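Local coordinates for protein peptide chain release factor subunit 1 (Aeropyrum pernix, PDB 3AGK) that probably directs the termination of translation in response to the stop codons UAA, UAG and UGA, as a class I release factor of the eRF1 family, at residues I223-G228 against E251-A256. Residues are numbered along the deposited sequence; the frame is centred on the assembly and turned at random.
Sequences IVAGPG and ELVDVA
The parallel edge of the mixed sheet in eRF1 domain 2 is formed here: the end of strand 219-226 pairs with the short strand 253-254, the outermost on this side, after a connection that includes helix 230-236. Two backbone bonds set the register around A225 and V253. V253 N reaches V224 O at 3.1 Å, almost straight and in the carbonyl plane; G226 N returns to V253 O at 3.0 Å, nearly along the C=O axis but with its N-H bent off the line (145°). A water accepts from V224 N and lies at hydrogen-bonding distance from E251 O, in place of a direct rung. Toward the C-terminal end the pairing weakens, V255 N to G226 O being a weak 3.3 Å bond. Glycine suits position 226, where at phi 152° a CB would jam against the preceding carbonyl. P227 N lies 2.9 Å from V255 O without a hydrogen to share, a close contact and not a bond. A225 and V253 share a face; A225 CB comes within 3.1 Å of V253 O and 3.8 Å of V253 CB, so a methyl suits. V255 CB lies 4.2 Å from A225 CB. Branched I223 and V253 fill buried space, crossing obliquely, CG2 to CG2. Apolar L252, CG anti to its carbonyl carbon (chi1 -61°), brings CD2 to V224 CB at 4.1 Å. Exposed D254 suits K231: OD1 forms a salt bridge with its NZ, which also bonds G226 O and G228 O. Helix 259-269 packs on A225, V253 and V255, helix 230-236 touches V224 and L252, and strand 142-149 partners strand 219-226 on its opposite edge.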
# COMPACT_ATOMS: atom_id res chain seq x y z
N ILE A 223 -8.91 11.69 -8.41
CA ILE A 223 -9.10 11.98 -9.82
C ILE A 223 -10.45 11.40 -10.22
O ILE A 223 -10.75 10.22 -9.94
CB ILE A 223 -8.00 11.32 -10.67
CG1 ILE A 223 -6.64 11.96 -10.37
CG2 ILE A 223 -8.34 11.44 -12.15
CD1 ILE A 223 -5.46 11.15 -10.90
N VAL A 224 -11.27 12.21 -10.86
CA VAL A 224 -12.48 11.67 -11.47
C VAL A 224 -12.28 11.67 -12.98
O VAL A 224 -11.93 12.69 -13.56
CB VAL A 224 -13.79 12.43 -11.06
CG1 VAL A 224 -15.02 11.85 -11.79
CG2 VAL A 224 -13.98 12.38 -9.56
N ALA A 225 -12.47 10.50 -13.60
CA ALA A 225 -12.26 10.33 -15.04
C ALA A 225 -13.43 9.57 -15.66
O ALA A 225 -14.29 9.07 -14.96
CB ALA A 225 -10.98 9.58 -15.31
N GLY A 226 -13.42 9.46 -16.98
CA GLY A 226 -14.43 8.69 -17.66
C GLY A 226 -14.65 9.23 -19.05
O GLY A 226 -14.17 10.31 -19.40
N PRO A 227 -15.38 8.47 -19.87
CA PRO A 227 -15.70 8.99 -21.21
C PRO A 227 -16.95 9.87 -21.17
O PRO A 227 -17.84 9.67 -20.34
CB PRO A 227 -15.96 7.72 -22.01
CG PRO A 227 -16.51 6.75 -20.99
CD PRO A 227 -15.80 7.07 -19.70
N GLY A 228 -17.00 10.86 -22.05
CA GLY A 228 -18.18 11.69 -22.19
C GLY A 228 -18.54 12.49 -20.96
O GLY A 228 -17.67 12.82 -20.14
N GLU A 251 -9.21 19.22 -12.57
CA GLU A 251 -9.59 18.91 -13.94
C GLU A 251 -10.10 17.48 -14.06
O GLU A 251 -9.49 16.55 -13.54
CB GLU A 251 -8.38 19.11 -14.86
CG GLU A 251 -8.71 19.44 -16.30
CD GLU A 251 -8.62 20.93 -16.60
OE1 GLU A 251 -8.95 21.74 -15.71
OE2 GLU A 251 -8.24 21.29 -17.74
N LEU A 252 -11.23 17.32 -14.74
CA LEU A 252 -11.78 16.00 -15.00
C LEU A 252 -11.01 15.39 -16.15
O LEU A 252 -10.64 16.10 -17.09
CB LEU A 252 -13.26 16.12 -15.39
CG LEU A 252 -14.18 16.73 -14.33
CD1 LEU A 252 -15.61 16.67 -14.79
CD2 LEU A 252 -14.03 16.01 -13.01
N VAL A 253 -10.79 14.08 -16.11
CA VAL A 253 -9.93 13.44 -17.10
C VAL A 253 -10.70 12.54 -18.06
O VAL A 253 -11.41 11.64 -17.61
CB VAL A 253 -8.84 12.58 -16.42
CG1 VAL A 253 -8.02 11.82 -17.45
CG2 VAL A 253 -7.95 13.46 -15.53
N ASP A 254 -10.55 12.78 -19.36
CA ASP A 254 -11.19 11.97 -20.39
C ASP A 254 -10.45 10.68 -20.60
O ASP A 254 -9.26 10.66 -20.92
CB ASP A 254 -11.29 12.74 -21.71
CG ASP A 254 -12.12 13.99 -21.57
OD1 ASP A 254 -13.36 13.86 -21.49
OD2 ASP A 254 -11.52 15.09 -21.52
N VAL A 255 -11.15 9.58 -20.40
CA VAL A 255 -10.56 8.27 -20.46
C VAL A 255 -11.60 7.36 -21.10
O VAL A 255 -12.80 7.54 -20.89
CB VAL A 255 -10.24 7.83 -19.03
CG1 VAL A 255 -10.50 6.38 -18.81
CG2 VAL A 255 -8.81 8.21 -18.67
N ALA A 256 -11.14 6.40 -21.89
CA ALA A 256 -12.02 5.56 -22.68
C ALA A 256 -12.39 4.24 -21.99
O ALA A 256 -13.43 3.66 -22.30
CB ALA A 256 -11.38 5.27 -24.05
O HOH W 1 -10.44 14.96 -11.37
O HOH W 2 -14.62 11.68 -23.39